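Local atomic coordinates of succinate-semialdehyde dehydrogenase (Synechococcus sp., PDB entry 4ITA), a protein that catalyses the oxidation of succinic semialdehyde to succinate, probably with NADP+ as the electron acceptor, and is captured here with NADPH bound. Residues Pro131-Pro135 with Phe136-Phe140; Lys156-Ser159 with Asn160-Gln163. One frame throughout, in Å; residues are numbered along the deposited sequence.

Contact 1: Pro131-Pro135 with Phe136-Phe140. With NDP (NADPH dihydro-nicotinamide-adenine-dinucleotide phosphate), chain C; EDO (1,2-ethanediol), chain R.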
loop_
_atom_site.group_PDB
_atom_site.type_symbol
_atom_site.label_atom_id
_atom_site.label_comp_id
_atom_site.label_asym_id
_atom_site.label_seq_id
_atom_site.Cartn_x
_atom_site.Cartn_y
_atom_site.Cartn_z
ATOM N N PRO A 131 -15.218 1.187 -12.324
ATOM C CA PRO A 131 -16.631 1.575 -12.309
ATOM C C PRO A 131 -17.125 2.158 -13.636
ATOM O O PRO A 131 -16.328 2.526 -14.504
ATOM C CB PRO A 131 -16.659 2.658 -11.235
ATOM C CG PRO A 131 -15.382 3.375 -11.471
ATOM C CD PRO A 131 -14.361 2.295 -11.857
ATOM N N TRP A 132 -18.445 2.270 -13.780
ATOM C CA TRP A 132 -19.014 2.754 -15.027
ATOM C C TRP A 132 -18.915 4.268 -15.216
ATOM O O TRP A 132 -19.177 4.748 -16.308
ATOM C CB TRP A 132 -20.475 2.295 -15.192
ATOM C CG TRP A 132 -21.336 2.563 -13.987
ATOM C CD1 TRP A 132 -21.770 1.641 -13.079
ATOM C CD2 TRP A 132 -21.860 3.831 -13.550
ATOM N NE1 TRP A 132 -22.529 2.247 -12.113
ATOM C CE2 TRP A 132 -22.594 3.588 -12.373
ATOM C CE3 TRP A 132 -21.788 5.135 -14.045
ATOM C CZ2 TRP A 132 -23.246 4.611 -11.675
ATOM C CZ3 TRP A 132 -22.427 6.156 -13.337
ATOM C CH2 TRP A 132 -23.146 5.883 -12.170
ATOM N N ASN A 133 -18.560 5.034 -14.184
ATOM C CA ASN A 133 -18.735 6.488 -14.304
ATOM C C ASN A 133 -17.757 7.200 -15.234
ATOM O O ASN A 133 -18.124 8.177 -15.884
ATOM C CB ASN A 133 -18.873 7.185 -12.941
ATOM C CG ASN A 133 -17.588 7.223 -12.156
ATOM O OD1 ASN A 133 -16.737 6.337 -12.265
ATOM N ND2 ASN A 133 -17.438 8.263 -11.342
ATOM N N PHE A 134 -16.527 6.702 -15.311
ATOM C CA PHE A 134 -15.562 7.192 -16.294
ATOM C C PHE A 134 -14.975 5.948 -16.928
ATOM O O PHE A 134 -13.862 5.533 -16.597
ATOM C CB PHE A 134 -14.476 8.060 -15.648
ATOM C CG PHE A 134 -14.990 9.365 -15.102
ATOM C CD1 PHE A 134 -15.327 9.491 -13.763
ATOM C CD2 PHE A 134 -15.138 10.464 -15.931
ATOM C CE1 PHE A 134 -15.803 10.700 -13.257
ATOM C CE2 PHE A 134 -15.615 11.679 -15.432
ATOM C CZ PHE A 134 -15.948 11.790 -14.094
ATOM N N PRO A 135 -15.743 5.328 -17.831
ATOM C CA PRO A 135 -15.445 3.958 -18.259
ATOM C C PRO A 135 -14.195 3.819 -19.123
ATOM O O PRO A 135 -13.693 2.703 -19.254
ATOM C CB PRO A 135 -16.707 3.552 -19.029
ATOM C CG PRO A 135 -17.248 4.851 -19.560
ATOM C CD PRO A 135 -16.934 5.882 -18.503
ATOM N N PHE A 136 -13.706 4.916 -19.706
ATOM C CA PHE A 136 -12.421 4.907 -20.409
ATOM C C PHE A 136 -11.310 5.466 -19.526
ATOM O O PHE A 136 -10.281 4.817 -19.324
ATOM C CB PHE A 136 -12.496 5.724 -21.709
ATOM C CG PHE A 136 -12.937 4.931 -22.915
ATOM C CD1 PHE A 136 -14.161 4.274 -22.926
ATOM C CD2 PHE A 136 -12.141 4.871 -24.052
ATOM C CE1 PHE A 136 -14.575 3.558 -24.043
ATOM C CE2 PHE A 136 -12.547 4.159 -25.172
ATOM C CZ PHE A 136 -13.762 3.498 -25.165
ATOM N N TRP A 137 -11.517 6.669 -18.999
ATOM C CA TRP A 137 -10.478 7.366 -18.249
ATOM C C TRP A 137 -9.944 6.571 -17.065
ATOM O O TRP A 137 -8.741 6.482 -16.883
ATOM C CB TRP A 137 -10.969 8.758 -17.811
ATOM C CG TRP A 137 -10.219 9.356 -16.654
ATOM C CD1 TRP A 137 -10.698 9.568 -15.392
ATOM C CD2 TRP A 137 -8.865 9.815 -16.653
ATOM N NE1 TRP A 137 -9.721 10.128 -14.607
ATOM C CE2 TRP A 137 -8.584 10.292 -15.357
ATOM C CE3 TRP A 137 -7.860 9.875 -17.625
ATOM C CZ2 TRP A 137 -7.340 10.818 -15.006
ATOM C CZ3 TRP A 137 -6.622 10.396 -17.274
ATOM C CH2 TRP A 137 -6.374 10.854 -15.976
ATOM N N GLN A 138 -10.816 5.982 -16.256
ATOM C CA GLN A 138 -10.302 5.269 -15.088
ATOM C C GLN A 138 -9.489 4.048 -15.492
ATOM O O GLN A 138 -8.536 3.667 -14.803
ATOM C CB GLN A 138 -11.423 4.845 -14.149
ATOM C CG GLN A 138 -12.421 5.932 -13.802
ATOM C CD GLN A 138 -11.939 6.808 -12.683
ATOM O OE1 GLN A 138 -10.851 6.601 -12.161
ATOM N NE2 GLN A 138 -12.748 7.786 -12.290
ATOM N N VAL A 139 -9.861 3.425 -16.604
ATOM C CA VAL A 139 -9.098 2.293 -17.109
ATOM C C VAL A 139 -7.709 2.739 -17.569
ATOM O O VAL A 139 -6.701 2.155 -17.165
ATOM C CB VAL A 139 -9.835 1.553 -18.240
ATOM C CG1 VAL A 139 -8.956 0.445 -18.805
ATOM C CG2 VAL A 139 -11.165 0.978 -17.731
ATOM N N PHE A 140 -7.638 3.781 -18.391
ATOM C CA PHE A 140 -6.341 4.247 -18.855
ATOM C C PHE A 140 -5.489 4.837 -17.739
ATOM O O PHE A 140 -4.263 4.724 -17.776
ATOM C CB PHE A 140 -6.490 5.182 -20.055
ATOM C CG PHE A 140 -6.831 4.449 -21.321
ATOM C CD1 PHE A 140 -5.848 3.763 -22.022
ATOM C CD2 PHE A 140 -8.136 4.401 -21.787
ATOM C CE1 PHE A 140 -6.153 3.061 -23.178
ATOM C CE2 PHE A 140 -8.454 3.701 -22.940
ATOM C CZ PHE A 140 -7.454 3.033 -23.643
HETATM P PA NDP C . -19.626 -0.262 -7.348
HETATM O O1A NDP C . -18.646 -0.373 -6.215
HETATM O O2A NDP C . -21.009 -0.833 -7.200
HETATM O O5B NDP C . -18.974 -0.936 -8.644
HETATM C C5B NDP C . -17.638 -0.639 -9.068
HETATM C C4B NDP C . -16.955 -1.890 -9.616
HETATM O O4B NDP C . -16.804 -2.836 -8.554
HETATM C C3B NDP C . -17.769 -2.610 -10.684
HETATM O O3B NDP C . -16.866 -3.256 -11.592
HETATM C C2B NDP C . -18.514 -3.662 -9.885
HETATM O O2B NDP C . -18.905 -4.792 -10.653
HETATM C C1B NDP C . -17.428 -4.067 -8.927
HETATM N N9A NDP C . -17.893 -4.680 -7.673
HETATM C C8A NDP C . -18.976 -4.364 -6.936
HETATM N N7A NDP C . -19.029 -5.141 -5.828
HETATM C C5A NDP C . -17.954 -5.946 -5.848
HETATM C C6A NDP C . -17.390 -7.006 -4.999
HETATM N N6A NDP C . -18.014 -7.358 -3.857
HETATM N N1A NDP C . -16.246 -7.588 -5.406
HETATM C C2A NDP C . -15.615 -7.240 -6.536
HETATM N N3A NDP C . -16.071 -6.289 -7.364
HETATM C C4A NDP C . -17.210 -5.632 -7.065
HETATM O O3 NDP C . -19.635 1.329 -7.686
HETATM P PN NDP C . -20.778 2.351 -8.222
HETATM O O1N NDP C . -22.115 2.089 -7.566
HETATM O O2N NDP C . -20.658 2.406 -9.720
HETATM O O5D NDP C . -20.225 3.743 -7.631
HETATM C C5D NDP C . -19.000 4.290 -8.099
HETATM C C4D NDP C . -18.130 4.679 -6.917
HETATM O O4D NDP C . -16.771 4.845 -7.349
HETATM C C3D NDP C . -18.533 6.000 -6.292
HETATM O O3D NDP C . -18.485 5.905 -4.864
HETATM C C2D NDP C . -17.480 6.935 -6.855
HETATM O O2D NDP C . -17.349 8.096 -6.034
HETATM C C1D NDP C . -16.242 6.063 -6.820
HETATM N N1N NDP C . -15.202 6.628 -7.691
HETATM C C2N NDP C . -13.938 6.743 -7.251
HETATM C C3N NDP C . -13.077 7.667 -7.842
HETATM C C7N NDP C . -11.650 7.802 -7.400
HETATM O O7N NDP C . -10.777 7.865 -8.262
HETATM N N7N NDP C . -11.362 7.859 -6.102
HETATM C C4N NDP C . -13.557 8.578 -8.946
HETATM C C5N NDP C . -14.721 7.991 -9.597
HETATM C C6N NDP C . -15.498 7.040 -8.941
HETATM P P2B NDP C . -20.414 -4.976 -11.172
HETATM O O1X NDP C . -20.337 -6.289 -11.896
HETATM O O2X NDP C . -21.293 -5.029 -9.945
HETATM O O3X NDP C . -20.741 -3.833 -12.084
HETATM C C1 EDO R . -12.591 12.154 -12.524
HETATM O O1 EDO R . -11.444 12.937 -12.862
HETATM C C2 EDO R . -12.243 11.241 -11.356
HETATM O O2 EDO R . -11.227 10.307 -11.755
#
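NE2 of Gln138 sits in the corner where the Phe134 ring and the nicotinamide of NADPH come together, touching both, 3.4 Å from Phe134 CD1 and 3.3 Å from C5N of the cofactor. The amide plane is turned 64° from the phenyl ring. A bend at the second torsion (chi2 -83°) brings the chain alongside Phe134, Gln138 CG resting 3.5 Å from Phe134 CB. NE2 also makes a weak bond to O2 of a 1,2-ethanediol, probably from the crystallisation liquor. Trp137 NE1 reaches the same O2 from its indole edge at 3.2 Å, while C1 of the diol lies over one face of Phe134, toward the rim. With an alanine at Gln138, Phe134 CD1 and C5N would probably lose their shared neighbour, and the diol its weak bond. In the backbone, Gln138 N bonds to Phe134 O (3.1 Å, 163° at the hydrogen), an i to i+4 bond leading from the Pro-Trp-Asn-Phe-Pro segment into the helix. Asn133 ND2 is held by Gln262 O. The segment follows strand 115-129 and enters helix 137-149; Glu85 of helix 79-103 accepts the N-H groups of Phe136 and Trp137, and Pro135 and Phe136 pack on helices 64-75 and 162-175.

Contact 2: Lys156-Ser159 with Asn160-Gln163; sequences KHAS and NVPQ. With NDP (NADPH dihydro-nicotinamide-adenine-dinucleotide phosphate), chain C.
Oxygen O1X of the 2'-phosphate of NADPH is gripped by two side chains, Ser159 OG at 2.7 Å and Lys156 NZ at 2.8 Å. The loop that supplies them joins strand 152-156 to helix 162-175 in the Rossmann-fold part of the enzyme, and it closes with a type I beta turn from Ala158 to Val161. A second phosphate oxygen, O3X, receives the backbone Ser159 N at 2.9 Å, nearly straight at 168°, so Ser159 holds the phosphate through both main chain and side chain. The lysine chain bends at its second and fourth torsions, and Lys156 NZ also bonds to His157 O (2.9 Å) and to Ile187 O, which fix the ammonium group. A lysine, a hydroxyl and a backbone N-H around the phosphate would probably stabilise its negative charge, consistent with binding of NADP(H). In the turn itself Val161 N bonds to Ala158 O at 3.2 Å from well above the carbonyl plane, and Val161 takes the N-cap position of the helix. The His157 ring is held at both nitrogens: ND1 accepts Ala158 N, and NE2 hydrogen-bonds to Pro135 O, consistent with a neutral ring protonated at NE2. Asn160 turns OD1 back to 3.3 Å from Ala158 CB. Over the imidazole face sits Val161 CG2, a CH-pi contact 3.5 Å from the centroid and 14° off the ring normal.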
loop_
_atom_site.group_PDB
_atom_site.type_symbol
_atom_site.label_atom_id
_atom_site.label_comp_id
_atom_site.label_asym_id
_atom_site.label_seq_id
_atom_site.Cartn_x
_atom_site.Cartn_y
_atom_site.Cartn_z
ATOM N N LYS A 156 -11.633 -6.205 -14.724
ATOM C CA LYS A 156 -13.042 -6.481 -14.482
ATOM C C LYS A 156 -13.737 -5.132 -14.432
ATOM O O LYS A 156 -13.628 -4.385 -13.453
ATOM C CB LYS A 156 -13.252 -7.274 -13.184
ATOM C CG LYS A 156 -14.715 -7.624 -12.896
ATOM C CD LYS A 156 -15.392 -6.658 -11.909
ATOM C CE LYS A 156 -16.854 -7.045 -11.638
ATOM N NZ LYS A 156 -17.755 -6.783 -12.806
ATOM N N HIS A 157 -14.410 -4.793 -15.524
ATOM C CA HIS A 157 -15.128 -3.533 -15.612
ATOM C C HIS A 157 -16.535 -3.723 -15.057
ATOM O O HIS A 157 -16.972 -4.844 -14.778
ATOM C CB HIS A 157 -15.169 -3.039 -17.067
ATOM C CG HIS A 157 -15.043 -1.554 -17.207
ATOM N ND1 HIS A 157 -15.502 -0.675 -16.249
ATOM C CD2 HIS A 157 -14.502 -0.795 -18.191
ATOM C CE1 HIS A 157 -15.247 0.564 -16.636
ATOM N NE2 HIS A 157 -14.644 0.519 -17.812
ATOM N N ALA A 158 -17.248 -2.617 -14.904
ATOM C CA ALA A 158 -18.622 -2.662 -14.433
ATOM C C ALA A 158 -19.477 -3.443 -15.430
ATOM O O ALA A 158 -19.232 -3.403 -16.640
ATOM C CB ALA A 158 -19.145 -1.253 -14.273
ATOM N N SER A 159 -20.494 -4.133 -14.924
ATOM C CA SER A 159 -21.294 -5.026 -15.757
ATOM C C SER A 159 -22.169 -4.316 -16.780
ATOM O O SER A 159 -22.672 -4.952 -17.713
ATOM C CB SER A 159 -22.150 -5.939 -14.880
ATOM O OG SER A 159 -21.360 -6.936 -14.268
ATOM N N ASN A 160 -22.351 -3.012 -16.606
ATOM C CA ASN A 160 -23.157 -2.216 -17.523
ATOM C C ASN A 160 -22.344 -1.475 -18.584
ATOM O O ASN A 160 -22.907 -0.768 -19.411
ATOM C CB ASN A 160 -24.022 -1.222 -16.747
ATOM C CG ASN A 160 -23.195 -0.256 -15.921
ATOM O OD1 ASN A 160 -22.171 -0.630 -15.352
ATOM N ND2 ASN A 160 -23.639 0.998 -15.848
ATOM N N VAL A 161 -21.025 -1.642 -18.579
ATOM C CA VAL A 161 -20.218 -1.075 -19.669
ATOM C C VAL A 161 -19.362 -2.104 -20.432
ATOM O O VAL A 161 -18.171 -1.871 -20.681
ATOM C CB VAL A 161 -19.367 0.151 -19.205
ATOM C CG1 VAL A 161 -20.271 1.302 -18.802
ATOM C CG2 VAL A 161 -18.435 -0.217 -18.056
ATOM N N PRO A 162 -19.971 -3.234 -20.840
ATOM C CA PRO A 162 -19.179 -4.249 -21.546
ATOM C C PRO A 162 -18.597 -3.752 -22.872
ATOM O O PRO A 162 -17.476 -4.126 -23.206
ATOM C CB PRO A 162 -20.191 -5.386 -21.774
ATOM C CG PRO A 162 -21.513 -4.714 -21.783
ATOM C CD PRO A 162 -21.395 -3.614 -20.774
ATOM N N GLN A 163 -19.325 -2.932 -23.622
ATOM C CA GLN A 163 -18.767 -2.431 -24.876
ATOM C C GLN A 163 -17.578 -1.502 -24.652
ATOM O O GLN A 163 -16.614 -1.534 -25.417
ATOM C CB GLN A 163 -19.831 -1.754 -25.739
ATOM C CG GLN A 163 -20.932 -2.697 -26.193
ATOM C CD GLN A 163 -21.882 -2.029 -27.162
ATOM O OE1 GLN A 163 -21.458 -1.463 -28.172
ATOM N NE2 GLN A 163 -23.172 -2.079 -26.853
HETATM P PA NDP C . -19.626 -0.262 -7.348
HETATM O O1A NDP C . -18.646 -0.373 -6.215
HETATM O O2A NDP C . -21.009 -0.833 -7.200
HETATM O O5B NDP C . -18.974 -0.936 -8.644
HETATM C C5B NDP C . -17.638 -0.639 -9.068
HETATM C C4B NDP C . -16.955 -1.890 -9.616
HETATM O O4B NDP C . -16.804 -2.836 -8.554
HETATM C C3B NDP C . -17.769 -2.610 -10.684
HETATM O O3B NDP C . -16.866 -3.256 -11.592
HETATM C C2B NDP C . -18.514 -3.662 -9.885
HETATM O O2B NDP C . -18.905 -4.792 -10.653
HETATM C C1B NDP C . -17.428 -4.067 -8.927
HETATM N N9A NDP C . -17.893 -4.680 -7.673
HETATM C C8A NDP C . -18.976 -4.364 -6.936
HETATM N N7A NDP C . -19.029 -5.141 -5.828
HETATM C C5A NDP C . -17.954 -5.946 -5.848
HETATM C C6A NDP C . -17.390 -7.006 -4.999
HETATM N N6A NDP C . -18.014 -7.358 -3.857
HETATM N N1A NDP C . -16.246 -7.588 -5.406
HETATM C C2A NDP C . -15.615 -7.240 -6.536
HETATM N N3A NDP C . -16.071 -6.289 -7.364
HETATM C C4A NDP C . -17.210 -5.632 -7.065
HETATM O O3 NDP C . -19.635 1.329 -7.686
HETATM P PN NDP C . -20.778 2.351 -8.222
HETATM O O1N NDP C . -22.115 2.089 -7.566
HETATM O O2N NDP C . -20.658 2.406 -9.720
HETATM O O5D NDP C . -20.225 3.743 -7.631
HETATM C C5D NDP C . -19.000 4.290 -8.099
HETATM C C4D NDP C . -18.130 4.679 -6.917
HETATM O O4D NDP C . -16.771 4.845 -7.349
HETATM C C3D NDP C . -18.533 6.000 -6.292
HETATM O O3D NDP C . -18.485 5.905 -4.864
HETATM C C2D NDP C . -17.480 6.935 -6.855
HETATM O O2D NDP C . -17.349 8.096 -6.034
HETATM C C1D NDP C . -16.242 6.063 -6.820
HETATM N N1N NDP C . -15.202 6.628 -7.691
HETATM C C2N NDP C . -13.938 6.743 -7.251
HETATM C C3N NDP C . -13.077 7.667 -7.842
HETATM C C7N NDP C . -11.650 7.802 -7.400
HETATM O O7N NDP C . -10.777 7.865 -8.262
HETATM N N7N NDP C . -11.362 7.859 -6.102
HETATM C C4N NDP C . -13.557 8.578 -8.946
HETATM C C5N NDP C . -14.721 7.991 -9.597
HETATM C C6N NDP C . -15.498 7.040 -8.941
HETATM P P2B NDP C . -20.414 -4.976 -11.172
HETATM O O1X NDP C . -20.337 -6.289 -11.896
HETATM O O2X NDP C . -21.293 -5.029 -9.945
HETATM O O3X NDP C . -20.741 -3.833 -12.084
#

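How the contacts relate
Both contacts are buried, contact 1 deeper: its centre lies about 7 Å from the centre of the chain, against about 15 Å for contact 2. Each runs from the end of one of two neighbouring parallel strands, 115-129 and 152-156, into the start of the helix that follows, and they hold different parts of the same NADPH. Contact 1 meets the nicotinamide mainly through two amide side chains and the pyrophosphate through Trp132, whereas contact 2 binds the 2'-phosphate with a charge, a hydroxyl and a backbone N-H. They also touch directly: Val139 CG2 packs 3.5 Å from His157 NE2, and Trp132 CD1 lies 3.2 Å from Asn160 OD1.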